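Local coordinates for TetR-like transcriptional regulator (Rhodococcus, PDB 3F1B), which probably binds operator DNA through an N-terminal helix-turn-helix domain and regulates transcription, as in regulators of the TetR family, at residues Asp25-Arg30 with Asp38-Lys43; Arg132-Thr137 with Leu156-Leu161. All blocks are in the same frame, centred on the assembly; numbering follows the deposited sequence.

Contact 1: Asp25-Arg30 with Asp38-Lys43. With SO4 (sulfate ion), chain C.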
loop_
_atom_site.group_PDB
_atom_site.type_symbol
_atom_site.label_atom_id
_atom_site.label_comp_id
_atom_site.label_asym_id
_atom_site.label_seq_id
_atom_site.Cartn_x
_atom_site.Cartn_y
_atom_site.Cartn_z
ATOM N N ASP A 25 11.136 6.172 -14.591
ATOM C CA ASP A 25 10.893 7.618 -14.465
ATOM C C ASP A 25 9.430 7.975 -14.651
ATOM O O ASP A 25 8.721 8.331 -13.693
ATOM C CB ASP A 25 11.695 8.380 -15.526
ATOM C CG ASP A 25 13.196 8.243 -15.343
ATOM O OD1 ASP A 25 13.936 8.984 -16.030
ATOM O OD2 ASP A 25 13.650 7.401 -14.523
ATOM N N VAL A 26 8.979 7.834 -15.885
ATOM C CA VAL A 26 7.654 8.263 -16.235
ATOM C C VAL A 26 6.590 7.548 -15.401
ATOM O O VAL A 26 5.609 8.172 -14.987
ATOM C CB VAL A 26 7.388 8.139 -17.762
ATOM C CG1 VAL A 26 6.162 8.951 -18.132
ATOM C CG2 VAL A 26 8.596 8.615 -18.569
ATOM N N PHE A 27 6.760 6.257 -15.133
ATOM C CA PHE A 27 5.751 5.566 -14.342
ATOM C C PHE A 27 5.726 6.069 -12.887
ATOM O O PHE A 27 4.650 6.232 -12.293
ATOM C CB PHE A 27 5.966 4.067 -14.357
ATOM C CG PHE A 27 5.461 3.386 -15.578
ATOM C CD1 PHE A 27 4.155 3.598 -16.027
ATOM C CD2 PHE A 27 6.296 2.464 -16.268
ATOM C CE1 PHE A 27 3.686 2.943 -17.183
ATOM C CE2 PHE A 27 5.861 1.799 -17.392
ATOM C CZ PHE A 27 4.532 2.041 -17.868
ATOM N N SER A 28 6.909 6.296 -12.307
ATOM C CA SER A 28 6.992 6.793 -10.925
ATOM C C SER A 28 6.609 8.272 -10.862
ATOM O O SER A 28 5.927 8.695 -9.944
ATOM C CB SER A 28 8.364 6.537 -10.281
ATOM O OG SER A 28 9.355 7.377 -10.841
ATOM N N ASP A 29 7.036 9.046 -11.852
ATOM C CA ASP A 29 6.646 10.438 -11.951
ATOM C C ASP A 29 5.124 10.617 -11.992
ATOM O O ASP A 29 4.571 11.401 -11.234
ATOM C CB ASP A 29 7.294 11.064 -13.190
ATOM C CG ASP A 29 7.424 12.591 -13.089
ATOM O OD1 ASP A 29 7.323 13.136 -11.965
ATOM O OD2 ASP A 29 7.641 13.256 -14.133
ATOM N N ARG A 30 4.447 9.864 -12.848
ATOM C CA ARG A 30 3.066 10.190 -13.233
ATOM C C ARG A 30 2.041 9.117 -12.906
ATOM O O ARG A 30 0.836 9.366 -12.999
ATOM C CB ARG A 30 2.985 10.448 -14.736
ATOM C CG ARG A 30 4.016 11.421 -15.274
ATOM C CD ARG A 30 3.420 12.301 -16.401
ATOM N NE ARG A 30 2.954 11.535 -17.565
ATOM C CZ ARG A 30 3.324 11.760 -18.828
ATOM N NH1 ARG A 30 4.169 12.744 -19.121
ATOM N NH2 ARG A 30 2.834 11.009 -19.809
ATOM N N ASP A 38 4.205 8.002 -25.473
ATOM C CA ASP A 38 4.730 9.279 -25.878
ATOM C C ASP A 38 5.827 9.752 -24.947
ATOM O O ASP A 38 6.964 9.974 -25.356
ATOM C CB ASP A 38 3.613 10.317 -25.798
ATOM C CG ASP A 38 2.968 10.619 -27.145
ATOM O OD1 ASP A 38 3.556 10.322 -28.220
ATOM O OD2 ASP A 38 1.855 11.199 -27.118
ATOM N N ALA A 39 5.459 9.944 -23.692
ATOM C CA ALA A 39 6.346 10.526 -22.713
ATOM C C ALA A 39 7.541 9.610 -22.440
ATOM O O ALA A 39 8.678 10.081 -22.360
ATOM C CB ALA A 39 5.580 10.825 -21.454
ATOM N N ILE A 40 7.302 8.304 -22.332
ATOM C CA ILE A 40 8.420 7.353 -22.191
ATOM C C ILE A 40 9.408 7.455 -23.359
ATOM O O ILE A 40 10.610 7.561 -23.116
ATOM C CB ILE A 40 7.981 5.879 -22.011
ATOM C CG1 ILE A 40 7.244 5.676 -20.681
ATOM C CG2 ILE A 40 9.194 4.971 -22.054
ATOM C CD1 ILE A 40 6.385 4.391 -20.641
ATOM N N ALA A 41 8.903 7.394 -24.611
ATOM C CA ALA A 41 9.752 7.515 -25.853
ATOM C C ALA A 41 10.627 8.766 -25.862
ATOM O O ALA A 41 11.820 8.672 -26.148
ATOM C CB ALA A 41 8.919 7.454 -27.131
ATOM N N ALA A 42 10.045 9.925 -25.542
ATOM C CA ALA A 42 10.852 11.160 -25.355
ATOM C C ALA A 42 11.967 11.012 -24.301
ATOM O O ALA A 42 13.114 11.403 -24.570
ATOM C CB ALA A 42 9.971 12.356 -25.031
ATOM N N LYS A 43 11.627 10.442 -23.135
ATOM C CA LYS A 43 12.582 10.240 -22.014
ATOM C C LYS A 43 13.774 9.351 -22.367
ATOM O O LYS A 43 14.921 9.620 -21.998
ATOM C CB LYS A 43 11.868 9.673 -20.774
ATOM C CG LYS A 43 11.242 10.738 -19.876
ATOM C CD LYS A 43 12.179 11.217 -18.731
ATOM C CE LYS A 43 11.831 12.641 -18.303
ATOM N NZ LYS A 43 12.232 12.921 -16.896
HETATM S S SO4 C . 0.356 6.735 -25.826
HETATM O O1 SO4 C . 1.410 7.741 -25.788
HETATM O O2 SO4 C . 0.526 6.029 -27.102
HETATM O O3 SO4 C . 0.461 5.816 -24.688
HETATM O O4 SO4 C . -0.957 7.372 -25.785
#

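Contact 2: Arg132-Thr137 with Leu156-Leu161. With SO4 (sulfate ion), chain B.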
loop_
_atom_site.group_PDB
_atom_site.type_symbol
_atom_site.label_atom_id
_atom_site.label_comp_id
_atom_site.label_asym_id
_atom_site.label_seq_id
_atom_site.Cartn_x
_atom_site.Cartn_y
_atom_site.Cartn_z
ATOM N N ARG A 132 4.495 -13.951 -0.224
ATOM C CA ARG A 132 5.618 -14.808 -0.060
ATOM C C ARG A 132 6.558 -14.145 0.950
ATOM O O ARG A 132 7.037 -14.814 1.870
ATOM C CB ARG A 132 6.285 -15.098 -1.420
ATOM C CG ARG A 132 7.566 -15.951 -1.332
ATOM C CD ARG A 132 7.379 -17.183 -0.434
ATOM N NE ARG A 132 8.607 -17.954 -0.247
ATOM C CZ ARG A 132 8.680 -19.114 0.418
ATOM N NH1 ARG A 132 7.606 -19.648 1.015
ATOM N NH2 ARG A 132 9.841 -19.745 0.511
ATOM N N LEU A 133 6.788 -12.839 0.821
ATOM C CA LEU A 133 7.653 -12.103 1.761
ATOM C C LEU A 133 7.104 -12.180 3.185
ATOM O O LEU A 133 7.865 -12.437 4.130
ATOM C CB LEU A 133 7.800 -10.633 1.373
ATOM C CG LEU A 133 8.671 -10.285 0.191
ATOM C CD1 LEU A 133 8.626 -8.795 -0.140
ATOM C CD2 LEU A 133 10.089 -10.711 0.452
ATOM N N ILE A 134 5.800 -11.962 3.357
ATOM C CA ILE A 134 5.145 -12.148 4.681
ATOM C C ILE A 134 5.344 -13.562 5.294
ATOM O O ILE A 134 5.657 -13.699 6.482
ATOM C CB ILE A 134 3.643 -11.757 4.607
ATOM C CG1 ILE A 134 3.508 -10.258 4.449
ATOM C CG2 ILE A 134 2.863 -12.254 5.870
ATOM C CD1 ILE A 134 2.158 -9.821 3.851
ATOM N N GLU A 135 5.156 -14.602 4.476
ATOM C CA GLU A 135 5.450 -15.985 4.806
ATOM C C GLU A 135 6.911 -16.237 5.177
ATOM O O GLU A 135 7.206 -16.977 6.094
ATOM C CB GLU A 135 5.076 -16.847 3.590
ATOM C CG GLU A 135 5.557 -18.301 3.649
ATOM C CD GLU A 135 5.111 -19.164 2.427
ATOM O OE1 GLU A 135 4.814 -20.361 2.631
ATOM O OE2 GLU A 135 5.073 -18.670 1.271
ATOM N N LEU A 136 7.840 -15.649 4.439
ATOM C CA LEU A 136 9.245 -15.771 4.796
ATOM C C LEU A 136 9.516 -15.128 6.162
ATOM O O LEU A 136 10.303 -15.640 6.946
ATOM C CB LEU A 136 10.136 -15.119 3.734
ATOM C CG LEU A 136 10.368 -16.007 2.498
ATOM C CD1 LEU A 136 10.743 -15.212 1.215
ATOM C CD2 LEU A 136 11.317 -17.246 2.744
ATOM N N THR A 137 8.843 -14.018 6.456
ATOM C CA THR A 137 9.080 -13.292 7.682
ATOM C C THR A 137 8.537 -14.032 8.884
ATOM O O THR A 137 9.146 -13.995 9.961
ATOM C CB THR A 137 8.398 -11.914 7.582
ATOM O OG1 THR A 137 8.983 -11.239 6.487
ATOM C CG2 THR A 137 8.587 -11.081 8.822
ATOM N N LEU A 156 0.925 -13.066 11.990
ATOM C CA LEU A 156 0.326 -11.793 12.387
ATOM C C LEU A 156 1.354 -10.682 12.700
ATOM O O LEU A 156 1.217 -9.529 12.243
ATOM C CB LEU A 156 -0.607 -12.056 13.569
ATOM C CG LEU A 156 -1.381 -10.944 14.265
ATOM C CD1 LEU A 156 -1.984 -9.878 13.314
ATOM C CD2 LEU A 156 -2.462 -11.578 15.125
ATOM N N ILE A 157 2.375 -11.034 13.475
ATOM C CA ILE A 157 3.523 -10.177 13.632
ATOM C C ILE A 157 4.148 -9.965 12.239
ATOM O O ILE A 157 4.464 -8.820 11.860
ATOM C CB ILE A 157 4.561 -10.778 14.619
ATOM C CG1 ILE A 157 3.886 -11.192 15.900
ATOM C CG2 ILE A 157 5.750 -9.806 14.854
ATOM C CD1 ILE A 157 3.231 -10.052 16.669
ATOM N N ALA A 158 4.231 -11.023 11.434
ATOM C CA ALA A 158 4.848 -10.839 10.114
ATOM C C ALA A 158 4.157 -9.821 9.287
ATOM O O ALA A 158 4.797 -9.027 8.619
ATOM C CB ALA A 158 4.958 -12.151 9.329
ATOM N N ILE A 159 2.841 -9.862 9.283
ATOM C CA ILE A 159 2.071 -8.983 8.420
ATOM C C ILE A 159 2.232 -7.570 8.925
ATOM O O ILE A 159 2.434 -6.654 8.131
ATOM C CB ILE A 159 0.568 -9.358 8.477
ATOM C CG1 ILE A 159 0.329 -10.741 7.828
ATOM C CG2 ILE A 159 -0.290 -8.300 7.781
ATOM C CD1 ILE A 159 -0.909 -11.584 8.450
ATOM N N ALA A 160 2.097 -7.372 10.244
ATOM C CA ALA A 160 2.287 -6.041 10.815
ATOM C C ALA A 160 3.696 -5.467 10.519
ATOM O O ALA A 160 3.801 -4.278 10.194
ATOM C CB ALA A 160 2.078 -6.092 12.276
ATOM N N LEU A 161 4.758 -6.280 10.678
ATOM C CA LEU A 161 6.153 -5.879 10.374
ATOM C C LEU A 161 6.352 -5.517 8.885
ATOM O O LEU A 161 7.104 -4.591 8.529
ATOM C CB LEU A 161 7.096 -7.041 10.706
ATOM C CG LEU A 161 8.589 -6.868 11.138
ATOM C CD1 LEU A 161 9.548 -7.883 10.529
ATOM C CD2 LEU A 161 9.231 -5.410 11.048
HETATM S S SO4 B . 10.071 -21.828 2.983
HETATM O O1 SO4 B . 9.424 -22.963 3.634
HETATM O O2 SO4 B . 10.443 -22.215 1.618
HETATM O O3 SO4 B . 9.115 -20.728 2.962
HETATM O O4 SO4 B . 11.249 -21.399 3.741
#

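Contact 1: Asp25-Arg30 with Asp38-Lys43
Val26 projects from helix 12-30 onto helix 37-43 and meets Ala39, Ile40 and Lys43, joining the first helix of a TetR-type DNA-binding domain to the helix that opens its predicted helix-turn-helix. The segment axes are 9.9 Å apart at closest approach, at 129° between their N-to-C directions. The two methyl groups of Val26 divide the work. Val26 CG1, anti to the backbone N (chi1 -164°), lies 3.9 Å from Ala39 CB, while Val26 CG2 packs 3.6 Å from Lys43 CG. Between them, Val26 CB faces Ile40 CG1 at 3.8 Å. Ile40 then extends CD1 to the far end of the Phe27 ring, with Ile40 CD1 4.1 Å from Phe27 CZ, the two side chains running obliquely to each other; the same ring makes an edge-to-face contact with Phe62, and Ile40 also touches Leu61 of helix 58-77. An alanine in place of Ile40 would probably open a gap beside Val26 CB and the tip of Phe27, leaving that ring less firmly held on this side. At the margin of the contact the lysine chain bends at chi2 and crosses Asp25 at about a right angle. Lys43 NZ stays 4.4 Å from Asp25 OD1, too far for a salt bridge, although the opposite charges would probably still attract. On the other flank, Arg30 arches over the valine, Val26 CG1 lying over the centre of its guanidinium, and Arg30 NH2 comes 3.2 Å from Ala39 CB at a slant. Arg30 NE donates to Glu34 O, and NH2 makes a weak hydrogen bond to Ser36 OG. At the start of helix 37-43, the backbone amides of Met37 and Asp38 hold a sulfate, probably from the crystallisation liquor; Asp38 N donates to sulfate O1 over 2.8 Å, with an N-H...O angle of 165°.

Contact 2: Arg132-Thr137 with Leu156-Leu161
Ile134 and Thr137, one turn apart on helix 126-143, pack against Ala158, Ile159 and Leu161 of helix 153-173 within the all-helical C-terminal domain of the TetR fold. The side chains that meet across the helices touch through carbon atoms, and the small Ala158 is consistent with segment axes that come within 8.4 Å of each other. Ile134 CG2, anti to its own backbone N (chi1 -70° places CG1 beside that N), presses to 3.5 Å from Ile159 CG1. Both isoleucines also pack on Arg171 of the second subunit, so the contact borders the dimer interface. Thr137 CG2 reaches Leu161 CD1 at 3.8 Å, and Leu161 continues onto helix 179-196. Ala158 CB meets the threonine methyl too, and Ala158 CB lies 3.3 Å from the backbone oxygen Ile134 O. The polar side-chain bonds are made on helix 126-143 itself or to a bound sulfate, and none joins the two segments. Arg132 NH1 forms a salt bridge with Glu135 OE2 at 2.7 Å, approaching from above the carboxylate plane, and its NH2 donates to O2 of the sulfate, probably from the crystallisation liquor. Thr137 OG1 turns back to Leu133 O at 2.9 Å; that oxygen also accepts from Thr137 N, on the opposite face of its carbonyl plane.

The two contacts illustrate the division of labour in TetR-type regulators: contact 1 lies in the predicted DNA-binding domain, contact 2 in the C-terminal domain that meets the second subunit. They lie on opposite sides of the chain's centre, with their own centres 33 Å apart and nearest atoms about 18 Å apart, so the two do not touch, and other helices bridge the distance. Helix 58-77 touches both: Ile40 and Phe27 of contact 1 pack on it through Leu61 and Lys58, while Leu133, within residues 132-137, rests on Phe73 and Leu77. Helix 106-115 adds a second link between the domains, where Val111 meets Phe27.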